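Local coordinates for peptidase M16 inactive domain family protein (PDB 3GWB) that is of unproven function but belongs to the M16 peptidase family, carries its inactive-domain signature and may act as a hydrolase, at residues 32-36 with 201-205; 82-86 with 98-102; 151-155 with 251-255; 158-164 with 230-236; 190-196 with 221-227. All coordinates share one frame; numbering follows the deposited sequence.

Interaction 1 of 5, residues 32-36 with 201-205; sequences ELPMF and LVGDL
Phe36 holds CG between its backbone N and its carbonyl carbon (chi1 72°), which brings the ring over to Leu205; Leu205 keeps CG beside its own N and sends a methyl to meet it. That methyl sits over one face: Leu205 CD1 lies 4.2 Å from the centroid of the Phe36 ring and 26° off its normal, a CH-pi contact. Leu201 runs alongside, pointing the same way, with CD2 3.8 Å from Phe36 CD1. Phe36 and Gly203 form an antiparallel non-hydrogen-bonded pair whose CA atoms are just 3.9 Å apart, joining neighbouring strands 35-42 and 197-203 of the six-stranded mixed sheet. Gly203 is needed here, because a CB would collide with Phe36 CB and Met35 O, and its backbone angles alone demand glycine. One residue on, Asp204 N donates to Met35 O at 2.9 Å, almost straight at 175°. Asp204 CB rests 3.1 Å from Leu33 O, while its carboxylate is held from outside the pair, OD1 by a salt bridge to Arg31 and OD2 by a hydrogen bond to Ser103. Replacing Phe36 with an alanine would probably leave the methyls of Leu205 and Leu201 without the ring they pack on and open a gap beside helix 105-120. Phe36, Leu201 and Leu205 thus form an apolar patch bordered by Arg108 of that helix, and the acid at the strand end probably stays ionised beside Arg31.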
# COMPACT_ATOMS: atom_id res chain seq x y z
N GLU A 32 -24.41 -14.61 4.63
CA GLU A 32 -24.87 -13.31 4.13
C GLU A 32 -24.42 -12.96 2.71
O GLU A 32 -25.22 -12.49 1.90
CB GLU A 32 -24.44 -12.19 5.09
CG GLU A 32 -22.97 -12.21 5.49
CD GLU A 32 -22.67 -13.14 6.67
OE1 GLU A 32 -21.51 -13.13 7.15
OE2 GLU A 32 -23.58 -13.88 7.11
N LEU A 33 -23.15 -13.20 2.41
CA LEU A 33 -22.58 -12.91 1.09
C LEU A 33 -22.16 -14.18 0.37
O LEU A 33 -21.68 -15.13 1.00
CB LEU A 33 -21.37 -11.99 1.24
CG LEU A 33 -21.66 -10.65 1.91
CD1 LEU A 33 -20.36 -10.00 2.37
CD2 LEU A 33 -22.43 -9.76 0.94
N PRO A 34 -22.30 -14.21 -0.96
CA PRO A 34 -21.94 -15.36 -1.80
C PRO A 34 -20.43 -15.46 -2.04
O PRO A 34 -19.96 -15.50 -3.18
CB PRO A 34 -22.72 -15.10 -3.08
CG PRO A 34 -22.59 -13.60 -3.21
CD PRO A 34 -22.88 -13.13 -1.79
N MSE A 35 -19.67 -15.51 -0.96
CA MSE A 35 -18.23 -15.59 -1.06
C MSE A 35 -17.64 -16.15 0.22
O MSE A 35 -18.36 -16.35 1.20
CB MSE A 35 -17.64 -14.21 -1.35
CG MSE A 35 -18.24 -13.07 -0.54
SE MSE A 35 -17.71 -11.41 -1.14
CE MSE A 35 -17.54 -11.72 -2.92
N PHE A 36 -16.34 -16.39 0.23
CA PHE A 36 -15.71 -16.91 1.43
C PHE A 36 -14.24 -16.57 1.44
O PHE A 36 -13.66 -16.22 0.40
CB PHE A 36 -15.91 -18.43 1.53
CG PHE A 36 -15.09 -19.22 0.54
CD1 PHE A 36 -13.80 -19.63 0.85
CD2 PHE A 36 -15.61 -19.53 -0.71
CE1 PHE A 36 -13.03 -20.33 -0.07
CE2 PHE A 36 -14.85 -20.23 -1.65
CZ PHE A 36 -13.56 -20.64 -1.32
N LEU A 201 -11.29 -20.94 7.58
CA LEU A 201 -12.29 -20.72 6.54
C LEU A 201 -13.51 -19.99 7.06
O LEU A 201 -14.06 -20.36 8.09
CB LEU A 201 -12.76 -22.07 5.98
CG LEU A 201 -12.05 -22.73 4.80
CD1 LEU A 201 -12.58 -24.16 4.64
CD2 LEU A 201 -12.31 -21.91 3.53
N VAL A 202 -13.95 -18.97 6.34
CA VAL A 202 -15.14 -18.22 6.73
C VAL A 202 -15.96 -17.81 5.52
O VAL A 202 -15.42 -17.20 4.57
CB VAL A 202 -14.78 -16.94 7.51
CG1 VAL A 202 -16.05 -16.23 7.92
CG2 VAL A 202 -13.94 -17.26 8.74
N GLY A 203 -17.25 -18.12 5.52
CA GLY A 203 -18.07 -17.72 4.40
C GLY A 203 -19.29 -18.54 4.06
O GLY A 203 -19.79 -19.32 4.86
N ASP A 204 -19.75 -18.35 2.83
CA ASP A 204 -20.94 -19.01 2.32
C ASP A 204 -20.66 -20.47 1.95
O ASP A 204 -20.67 -20.85 0.78
CB ASP A 204 -21.45 -18.23 1.10
CG ASP A 204 -22.72 -18.80 0.53
OD1 ASP A 204 -23.54 -19.32 1.32
OD2 ASP A 204 -22.91 -18.72 -0.71
N LEU A 205 -20.42 -21.28 2.97
CA LEU A 205 -20.12 -22.70 2.77
C LEU A 205 -20.79 -23.52 3.86
O LEU A 205 -21.00 -23.02 4.96
CB LEU A 205 -18.61 -22.94 2.86
CG LEU A 205 -17.62 -22.22 1.94
CD1 LEU A 205 -16.20 -22.34 2.51
CD2 LEU A 205 -17.71 -22.81 0.54

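Interaction 2 of 5, residues 82-86 with 98-102; sequences LGADF and SLRSL
Asp85 lays its CB over one face of the Arg100 guanidinium, 4.3 Å above the plane and nearer its border than its centre. Its carboxylate is turned 39° from the guanidinium, and Asp85 OD1 comes obliquely to 4.1 Å from Arg100 NH2, well out of that plane, so the two charges probably attract without any N-H pointing at the oxygen. Both side chains leave with CG anti to the backbone N, and the bend in Arg100 at chi3 (59°) folds its end back beside Asp85. The Phe86 ring has Ser98 O near it, also oblique, 3.5 Å from Phe86 CD1. Behind these groups the backbones pair twice: Asp85 N donates to Arg100 O at 2.9 Å and Arg100 N to Asp85 O at 3.0 Å. Asp85 O also accepts a hydrogen bond from a water that is hydrogen-bonded to Ser98 OG as well. On the face away from the charged pair, Leu99 CD1 touches Ala84 CB at 3.9 Å and Leu99 packs on helix 105-120. Where the strands part, a second water donates to Leu82 O at 2.6 Å and accepts from Leu102 N at 2.9 Å. Gly83, at positive phi, ends the preceding helix in a Schellman motif, and the chain then enters an antiparallel beta hairpin, strands 85-90 and 95-102, at the edge of the six-stranded sheet.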
# COMPACT_ATOMS: atom_id res chain seq x y z
N LEU A 82 -11.50 -15.52 -12.33
CA LEU A 82 -12.45 -16.27 -11.51
C LEU A 82 -13.08 -15.40 -10.43
O LEU A 82 -13.94 -15.86 -9.66
CB LEU A 82 -11.74 -17.46 -10.87
CG LEU A 82 -11.21 -18.51 -11.86
CD1 LEU A 82 -10.36 -19.55 -11.13
CD2 LEU A 82 -12.40 -19.17 -12.56
N GLY A 83 -12.65 -14.15 -10.35
CA GLY A 83 -13.18 -13.24 -9.36
C GLY A 83 -12.58 -13.46 -7.99
O GLY A 83 -13.15 -13.06 -6.98
N ALA A 84 -11.41 -14.10 -7.95
CA ALA A 84 -10.74 -14.40 -6.69
C ALA A 84 -9.46 -13.60 -6.50
O ALA A 84 -8.79 -13.23 -7.47
CB ALA A 84 -10.42 -15.90 -6.62
N ASP A 85 -9.12 -13.34 -5.24
CA ASP A 85 -7.90 -12.60 -4.93
C ASP A 85 -6.95 -13.44 -4.08
O ASP A 85 -7.36 -14.10 -3.13
CB ASP A 85 -8.23 -11.30 -4.20
CG ASP A 85 -6.98 -10.50 -3.86
OD1 ASP A 85 -6.56 -10.51 -2.68
OD2 ASP A 85 -6.41 -9.86 -4.78
N PHE A 86 -5.67 -13.41 -4.42
CA PHE A 86 -4.65 -14.16 -3.70
C PHE A 86 -3.90 -13.20 -2.79
O PHE A 86 -3.62 -12.06 -3.18
CB PHE A 86 -3.67 -14.81 -4.69
CG PHE A 86 -2.50 -15.50 -4.04
CD1 PHE A 86 -2.66 -16.73 -3.40
CD2 PHE A 86 -1.23 -14.91 -4.04
CE1 PHE A 86 -1.58 -17.37 -2.77
CE2 PHE A 86 -0.15 -15.53 -3.41
CZ PHE A 86 -0.32 -16.76 -2.77
N SER A 98 -3.44 -16.56 1.40
CA SER A 98 -4.88 -16.42 1.51
C SER A 98 -5.59 -16.32 0.17
O SER A 98 -4.99 -15.95 -0.85
CB SER A 98 -5.23 -15.18 2.34
OG SER A 98 -4.76 -13.98 1.74
N LEU A 99 -6.88 -16.65 0.18
CA LEU A 99 -7.70 -16.61 -1.01
C LEU A 99 -9.11 -16.15 -0.68
O LEU A 99 -9.75 -16.68 0.23
CB LEU A 99 -7.80 -18.00 -1.64
CG LEU A 99 -8.71 -18.12 -2.87
CD1 LEU A 99 -7.96 -17.62 -4.09
CD2 LEU A 99 -9.12 -19.57 -3.08
N ARG A 100 -9.59 -15.13 -1.38
CA ARG A 100 -10.96 -14.68 -1.20
C ARG A 100 -11.57 -15.09 -2.53
O ARG A 100 -11.00 -14.82 -3.58
CB ARG A 100 -11.03 -13.16 -1.00
CG ARG A 100 -12.47 -12.65 -0.95
CD ARG A 100 -12.63 -11.33 -0.19
NE ARG A 100 -11.84 -10.22 -0.74
CZ ARG A 100 -10.56 -10.00 -0.45
NH1 ARG A 100 -9.91 -10.81 0.38
NH2 ARG A 100 -9.92 -8.97 -1.00
N SER A 101 -12.71 -15.76 -2.49
CA SER A 101 -13.33 -16.24 -3.72
C SER A 101 -14.85 -16.27 -3.67
O SER A 101 -15.44 -16.37 -2.59
CB SER A 101 -12.79 -17.65 -4.01
OG SER A 101 -13.53 -18.33 -5.01
N LEU A 102 -15.48 -16.17 -4.83
CA LEU A 102 -16.92 -16.26 -4.91
C LEU A 102 -17.19 -17.69 -4.47
O LEU A 102 -16.36 -18.58 -4.70
CB LEU A 102 -17.39 -16.05 -6.35
CG LEU A 102 -17.30 -14.61 -6.87
CD1 LEU A 102 -17.60 -14.56 -8.35
CD2 LEU A 102 -18.29 -13.74 -6.10
O HOH W 1 -13.66 -16.34 -7.09
O HOH W 2 -6.77 -13.22 -0.20

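Interaction 3 of 5, residues 151-155 with 251-255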
# COMPACT_ATOMS: atom_id res chain seq x y z
N ALA A 151 16.47 2.75 13.41
CA ALA A 151 16.34 2.68 14.87
C ALA A 151 15.63 1.38 15.24
O ALA A 151 15.97 0.73 16.23
CB ALA A 151 15.55 3.88 15.38
N SER A 152 14.63 1.01 14.45
CA SER A 152 13.87 -0.21 14.70
C SER A 152 14.75 -1.46 14.61
O SER A 152 14.73 -2.30 15.51
CB SER A 152 12.72 -0.32 13.71
OG SER A 152 11.93 -1.47 13.98
N LEU A 153 15.53 -1.58 13.54
CA LEU A 153 16.41 -2.74 13.36
C LEU A 153 17.36 -2.88 14.55
O LEU A 153 17.55 -3.98 15.07
CB LEU A 153 17.23 -2.61 12.07
CG LEU A 153 16.45 -2.62 10.75
CD1 LEU A 153 17.42 -2.58 9.59
CD2 LEU A 153 15.58 -3.87 10.68
N GLU A 154 17.95 -1.76 14.96
CA GLU A 154 18.88 -1.75 16.09
C GLU A 154 18.16 -2.07 17.40
O GLU A 154 18.68 -2.80 18.24
CB GLU A 154 19.56 -0.38 16.21
CG GLU A 154 20.40 -0.16 17.46
CD GLU A 154 21.58 -1.11 17.57
OE1 GLU A 154 22.09 -1.56 16.52
OE2 GLU A 154 22.01 -1.41 18.71
N LEU A 155 16.95 -1.53 17.57
CA LEU A 155 16.18 -1.78 18.78
C LEU A 155 15.85 -3.26 18.93
O LEU A 155 15.94 -3.82 20.02
CB LEU A 155 14.89 -0.95 18.77
CG LEU A 155 13.97 -1.07 19.99
CD1 LEU A 155 14.75 -0.80 21.26
CD2 LEU A 155 12.81 -0.09 19.86
N SER A 251 13.91 10.44 15.48
CA SER A 251 13.06 9.29 15.72
C SER A 251 13.38 8.71 17.08
O SER A 251 14.54 8.43 17.39
CB SER A 251 13.29 8.24 14.63
OG SER A 251 12.84 6.97 15.06
N LEU A 252 12.34 8.53 17.90
CA LEU A 252 12.48 7.99 19.24
C LEU A 252 11.73 6.67 19.38
O LEU A 252 10.55 6.58 19.03
CB LEU A 252 11.91 8.98 20.27
CG LEU A 252 12.53 10.37 20.40
CD1 LEU A 252 11.63 11.23 21.28
CD2 LEU A 252 13.93 10.26 20.99
N MSE A 253 12.40 5.66 19.90
CA MSE A 253 11.78 4.36 20.09
C MSE A 253 12.16 3.79 21.45
O MSE A 253 13.34 3.76 21.81
CB MSE A 253 12.21 3.39 19.00
CG MSE A 253 11.91 3.86 17.59
SE MSE A 253 12.18 2.52 16.43
CE MSE A 253 10.80 1.49 16.78
N LEU A 254 11.16 3.37 22.21
CA LEU A 254 11.39 2.79 23.53
C LEU A 254 10.73 1.43 23.50
O LEU A 254 9.68 1.26 22.88
CB LEU A 254 10.75 3.64 24.63
CG LEU A 254 11.18 5.10 24.76
CD1 LEU A 254 10.52 5.93 23.66
CD2 LEU A 254 10.78 5.64 26.12
N ALA A 255 11.32 0.46 24.18
CA ALA A 255 10.76 -0.88 24.18
C ALA A 255 11.36 -1.79 25.23
O ALA A 255 12.39 -1.50 25.83
CB ALA A 255 10.94 -1.51 22.79
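Met253, a selenomethionine, lays its chain against the helix: SE lies 3.8 Å from Ala151 CB and 3.5 Å from Ser152 N. With the chain bent at chi3 (73°), Met253 CE lies about 4.0 Å from both Ser152 CB and Leu155 CD2. Leu155 answers from the next turn, crossing Met253 obliquely, with CD2 3.6 Å from Met253 CB and 3.8 Å from Ala255 CB. No hydrogen bond joins the two segments; the contact is almost wholly apolar. Alternation along the strand sets this up, since Ser251, Met253 and Ala255 all point toward the helix whereas Leu252 and Leu254 point away, Leu254 onto helix 323-340. The strand is fixed by backbone bonds to both neighbours, among them Met253 with Val416 and Leu254 with Ile314. Met313, Val414 and Val416 on those neighbouring strands widen the apolar surface under Leu155. The two short axes run nearly alongside, 23° apart and 9.3 Å at closest approach. This is helix-on-sheet packing in an alpha+beta half, as in other M16 proteins, with helix 147-160 covering one face of the mixed five-stranded sheet and helix 323-340 on the other.

Interaction 4 of 5, residues 158-164 with 230-236; sequences RLYGTHP and IEQPAEP
Pro233 packs against Tyr160 and His163 where helix 147-160 ends and the chain turns back through a type II' beta turn, Tyr160 to His163, beside the proline-rich extended loop that leads to strand 239-244. Outward along the Pro233 ring, CB comes first: it approaches the edge of the phenol, 3.7 Å from Tyr160 CD1, and at the same time lies over a face of the imidazole, 4.1 Å from the His163 ring centroid, a CH-pi contact 22° off the normal. Its CG moves along the same edge to 3.8 Å from Tyr160 CE1, and CD turns toward the imidazole. The histidine is brought there by its first torsion, CG anti to the backbone N (chi1 -176°), and Pro164 CD covers the opposite face of the ring. Ile230 CG2 lies obliquely beside that ring. Tyr160 is held beyond the contact, its OH bonded to Arg309 O, while Gln232 OE1 takes the backbone N of Arg309, so both segments grip the same neighbouring loop. Pro236 packs against the carbonyls of the last helical turn, CB near Arg158 O and CG 3.5 Å from Leu159 O. Water fills in where the backbones stand apart: one accepts from Ala234 N at 3.0 Å and donates to Tyr160 O, and another donates to both Leu159 O at 2.8 Å and Ala234 O at 2.7 Å.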
# COMPACT_ATOMS: atom_id res chain seq x y z
N ARG A 158 18.99 -5.14 20.19
CA ARG A 158 19.26 -4.96 21.61
C ARG A 158 18.26 -5.72 22.48
O ARG A 158 18.60 -6.25 23.53
CB ARG A 158 19.21 -3.47 21.97
CG ARG A 158 20.41 -2.67 21.48
CD ARG A 158 20.11 -1.18 21.46
NE ARG A 158 21.27 -0.39 21.04
CZ ARG A 158 22.22 0.03 21.87
NH1 ARG A 158 22.16 -0.27 23.16
NH2 ARG A 158 23.25 0.72 21.40
N LEU A 159 17.02 -5.79 22.00
CA LEU A 159 15.94 -6.46 22.71
C LEU A 159 16.05 -7.99 22.72
O LEU A 159 15.85 -8.63 23.75
CB LEU A 159 14.61 -6.06 22.08
CG LEU A 159 13.45 -5.57 22.95
CD1 LEU A 159 13.85 -4.28 23.65
CD2 LEU A 159 12.22 -5.32 22.08
N TYR A 160 16.35 -8.57 21.56
CA TYR A 160 16.42 -10.03 21.42
C TYR A 160 17.80 -10.69 21.29
O TYR A 160 17.90 -11.92 21.32
CB TYR A 160 15.55 -10.45 20.24
CG TYR A 160 14.08 -10.27 20.48
CD1 TYR A 160 13.36 -11.22 21.20
CD2 TYR A 160 13.39 -9.15 20.00
CE1 TYR A 160 12.00 -11.07 21.44
CE2 TYR A 160 12.02 -9.00 20.23
CZ TYR A 160 11.33 -9.97 20.96
OH TYR A 160 9.98 -9.84 21.21
N GLY A 161 18.86 -9.91 21.13
CA GLY A 161 20.18 -10.50 21.01
C GLY A 161 20.31 -11.57 19.93
O GLY A 161 20.18 -11.28 18.74
N THR A 162 20.57 -12.82 20.33
CA THR A 162 20.73 -13.91 19.37
C THR A 162 19.44 -14.67 19.11
O THR A 162 19.42 -15.66 18.36
CB THR A 162 21.81 -14.92 19.82
OG1 THR A 162 21.55 -15.31 21.18
CG2 THR A 162 23.19 -14.30 19.73
N HIS A 163 18.36 -14.22 19.73
CA HIS A 163 17.06 -14.86 19.57
C HIS A 163 16.59 -14.70 18.12
O HIS A 163 16.83 -13.68 17.49
CB HIS A 163 16.05 -14.21 20.51
CG HIS A 163 14.70 -14.85 20.48
ND1 HIS A 163 14.38 -15.94 21.26
CD2 HIS A 163 13.61 -14.58 19.74
CE1 HIS A 163 13.14 -16.31 21.00
NE2 HIS A 163 12.65 -15.50 20.08
N PRO A 164 15.90 -15.73 17.58
CA PRO A 164 15.40 -15.71 16.20
C PRO A 164 14.54 -14.50 15.80
O PRO A 164 14.38 -14.22 14.61
CB PRO A 164 14.64 -17.03 16.09
CG PRO A 164 15.46 -17.93 16.96
CD PRO A 164 15.72 -17.06 18.17
N ILE A 230 9.57 -21.91 19.03
CA ILE A 230 10.76 -21.14 19.39
C ILE A 230 10.79 -20.91 20.89
O ILE A 230 9.75 -20.74 21.54
CB ILE A 230 10.79 -19.78 18.62
CG1 ILE A 230 11.27 -20.00 17.18
CG2 ILE A 230 11.73 -18.80 19.31
CD1 ILE A 230 10.40 -20.93 16.36
N GLU A 231 11.99 -20.91 21.46
CA GLU A 231 12.16 -20.72 22.89
C GLU A 231 11.94 -19.26 23.28
O GLU A 231 11.88 -18.39 22.42
CB GLU A 231 13.55 -21.18 23.32
CG GLU A 231 13.86 -22.61 22.92
CD GLU A 231 15.01 -23.21 23.69
OE1 GLU A 231 16.12 -22.62 23.68
OE2 GLU A 231 14.81 -24.29 24.31
N GLN A 232 11.81 -19.01 24.57
CA GLN A 232 11.60 -17.66 25.08
C GLN A 232 12.91 -16.89 25.15
O GLN A 232 13.95 -17.45 25.49
CB GLN A 232 10.98 -17.72 26.48
CG GLN A 232 9.53 -18.17 26.49
CD GLN A 232 8.58 -17.09 26.00
OE1 GLN A 232 8.89 -16.37 25.05
NE2 GLN A 232 7.43 -16.98 26.64
N PRO A 233 12.87 -15.58 24.83
CA PRO A 233 14.07 -14.74 24.85
C PRO A 233 14.47 -14.42 26.29
O PRO A 233 13.68 -14.59 27.21
CB PRO A 233 13.63 -13.50 24.09
CG PRO A 233 12.20 -13.36 24.52
CD PRO A 233 11.69 -14.80 24.42
N ALA A 234 15.71 -13.98 26.47
CA ALA A 234 16.18 -13.61 27.79
C ALA A 234 15.85 -12.14 28.01
O ALA A 234 15.77 -11.38 27.04
CB ALA A 234 17.68 -13.82 27.89
N GLU A 235 15.64 -11.76 29.26
CA GLU A 235 15.33 -10.37 29.59
C GLU A 235 16.56 -9.52 29.29
O GLU A 235 17.60 -9.68 29.94
CB GLU A 235 14.98 -10.24 31.07
CG GLU A 235 13.61 -10.77 31.45
CD GLU A 235 12.50 -9.84 31.02
OE1 GLU A 235 12.40 -9.54 29.81
OE2 GLU A 235 11.73 -9.40 31.90
N PRO A 236 16.47 -8.60 28.32
CA PRO A 236 17.62 -7.75 28.00
C PRO A 236 17.84 -6.69 29.08
O PRO A 236 16.90 -6.30 29.77
CB PRO A 236 17.22 -7.13 26.67
CG PRO A 236 15.75 -6.94 26.86
CD PRO A 236 15.32 -8.26 27.47
O HOH W 3 17.12 -10.94 24.76
O HOH W 4 17.42 -13.62 24.07

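Interaction 5 of 5, residues 190-196 with 221-227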
# COMPACT_ATOMS: atom_id res chain seq x y z
N LYS A 190 9.84 -28.21 4.25
CA LYS A 190 9.87 -28.27 5.70
C LYS A 190 8.85 -27.37 6.40
O LYS A 190 8.11 -27.82 7.28
CB LYS A 190 11.28 -27.90 6.19
CG LYS A 190 11.40 -27.74 7.70
CD LYS A 190 12.86 -27.55 8.14
CE LYS A 190 13.42 -26.20 7.71
NZ LYS A 190 12.69 -25.09 8.38
N ALA A 191 8.83 -26.10 6.01
CA ALA A 191 7.95 -25.12 6.64
C ALA A 191 6.53 -25.05 6.11
O ALA A 191 5.62 -24.60 6.82
CB ALA A 191 8.61 -23.73 6.57
N TYR A 192 6.31 -25.47 4.87
CA TYR A 192 4.97 -25.43 4.33
C TYR A 192 4.29 -26.80 4.38
O TYR A 192 3.27 -27.03 3.72
CB TYR A 192 4.98 -24.86 2.91
CG TYR A 192 5.15 -23.35 2.90
CD1 TYR A 192 6.37 -22.76 3.26
CD2 TYR A 192 4.08 -22.52 2.59
CE1 TYR A 192 6.51 -21.38 3.31
CE2 TYR A 192 4.21 -21.12 2.65
CZ TYR A 192 5.43 -20.57 3.01
OH TYR A 192 5.56 -19.20 3.08
N ALA A 193 4.86 -27.71 5.17
CA ALA A 193 4.30 -29.05 5.32
C ALA A 193 2.90 -28.93 5.95
O ALA A 193 2.65 -28.05 6.78
CB ALA A 193 5.22 -29.91 6.20
N ALA A 194 2.00 -29.81 5.54
CA ALA A 194 0.63 -29.80 6.04
C ALA A 194 0.52 -29.83 7.56
O ALA A 194 -0.35 -29.19 8.14
CB ALA A 194 -0.13 -30.97 5.44
N GLY A 195 1.40 -30.58 8.22
CA GLY A 195 1.35 -30.64 9.67
C GLY A 195 1.76 -29.34 10.34
O GLY A 195 1.58 -29.18 11.54
N ASN A 196 2.30 -28.41 9.55
CA ASN A 196 2.77 -27.12 10.06
C ASN A 196 1.84 -25.95 9.70
O ASN A 196 2.23 -24.79 9.81
CB ASN A 196 4.17 -26.84 9.50
CG ASN A 196 4.93 -25.80 10.29
OD1 ASN A 196 5.02 -25.88 11.51
ND2 ASN A 196 5.50 -24.81 9.59
N LEU A 221 -0.44 -29.81 -0.04
CA LEU A 221 0.77 -29.32 0.61
C LEU A 221 1.79 -30.43 0.79
O LEU A 221 1.45 -31.61 0.73
CB LEU A 221 0.45 -28.74 2.00
CG LEU A 221 -0.45 -27.50 2.09
CD1 LEU A 221 -0.76 -27.15 3.55
CD2 LEU A 221 0.25 -26.35 1.41
N PRO A 222 3.06 -30.07 0.99
CA PRO A 222 4.06 -31.12 1.18
C PRO A 222 3.68 -31.82 2.49
O PRO A 222 3.11 -31.20 3.38
CB PRO A 222 5.37 -30.33 1.32
CG PRO A 222 5.10 -29.06 0.54
CD PRO A 222 3.69 -28.73 0.91
N LYS A 223 3.99 -33.11 2.60
CA LYS A 223 3.68 -33.86 3.82
C LYS A 223 4.80 -33.66 4.82
O LYS A 223 5.97 -33.67 4.45
CB LYS A 223 3.54 -35.36 3.51
CG LYS A 223 2.12 -35.83 3.23
CD LYS A 223 1.58 -35.28 1.94
CE LYS A 223 0.15 -35.75 1.74
NZ LYS A 223 -0.45 -35.11 0.55
N GLY A 224 4.45 -33.50 6.09
CA GLY A 224 5.47 -33.30 7.11
C GLY A 224 4.89 -32.83 8.43
O GLY A 224 3.76 -32.36 8.48
N PRO A 225 5.66 -32.92 9.52
CA PRO A 225 5.15 -32.49 10.83
C PRO A 225 5.30 -30.99 11.08
O PRO A 225 5.90 -30.27 10.29
CB PRO A 225 5.98 -33.32 11.79
CG PRO A 225 7.32 -33.30 11.11
CD PRO A 225 6.98 -33.56 9.66
N ALA A 226 4.75 -30.55 12.21
CA ALA A 226 4.85 -29.16 12.61
C ALA A 226 6.27 -28.94 13.11
O ALA A 226 6.89 -29.87 13.64
CB ALA A 226 3.87 -28.88 13.72
N LEU A 227 6.78 -27.73 12.92
CA LEU A 227 8.13 -27.42 13.38
C LEU A 227 8.04 -27.13 14.87
O LEU A 227 6.98 -26.79 15.38
CB LEU A 227 8.67 -26.20 12.64
CG LEU A 227 8.82 -26.39 11.12
CD1 LEU A 227 9.40 -25.12 10.51
CD2 LEU A 227 9.72 -27.59 10.84
O HOH W 5 8.07 -30.05 8.76
O HOH W 6 4.46 -24.88 14.36
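Asn196 OD1 accepts a hydrogen bond from the backbone N of Leu227 at 2.9 Å, a straight bond (172°) that arrives from above the carbonyl plane, and a water also donates to this oxygen. The amide thus ties the loop after helix 207-220 to the link between helix 181-191 and strand 197-203, within a helix-strand-helix unit. The amide's other end turns back to its own segment: Asn196 ND2 donates to Ala191 O at 2.8 Å, nearly in the amide plane, and also to Ala43 O. CG anti to the backbone N (chi1 -161°) lets the amide span both. Leu227 uses its methyls too, crossing Lys190 at about a right angle, with CD2 3.6 Å from Lys190 CG. A leucine in place of Asn196 would probably leave Leu227 N, Ala191 O and Ala43 O without their side-chain mates and set the loop end free to shift. Farther along, Ala194 N donates to Pro222 O at 2.8 Å, and Gly195 N makes a weak bond to Gly224 O. The backbones come so near there that a CB on Gly195 would strike Gly224 O, and one on Gly224 would strike Ala193 CB. A water donates to Lys190 O and to Pro225 O, 2.7 Å from each.

From the N terminus, the chain first lays down segment 32-36, whose partner arrives only at 201-205. Interaction 2 closes a short hairpin within that span and joins interaction 1 in the six-stranded sheet, where Phe36 N lies 3.0 Å from Ser101 O; both also touch the second subunit. Interaction 3 opens at 151-155, before interaction 1 has closed, and ends at 251-255 in the five-stranded sheet. Inside it sits interaction 4, on the same helix 147-160, and inside that interaction 5, whose loop adjoins segment 230-236. Interactions 3, 4 and 5 each cross interaction 1 along the chain; the contacts in the two sheets, 1 and 3, lie about 41 Å apart, centre to centre.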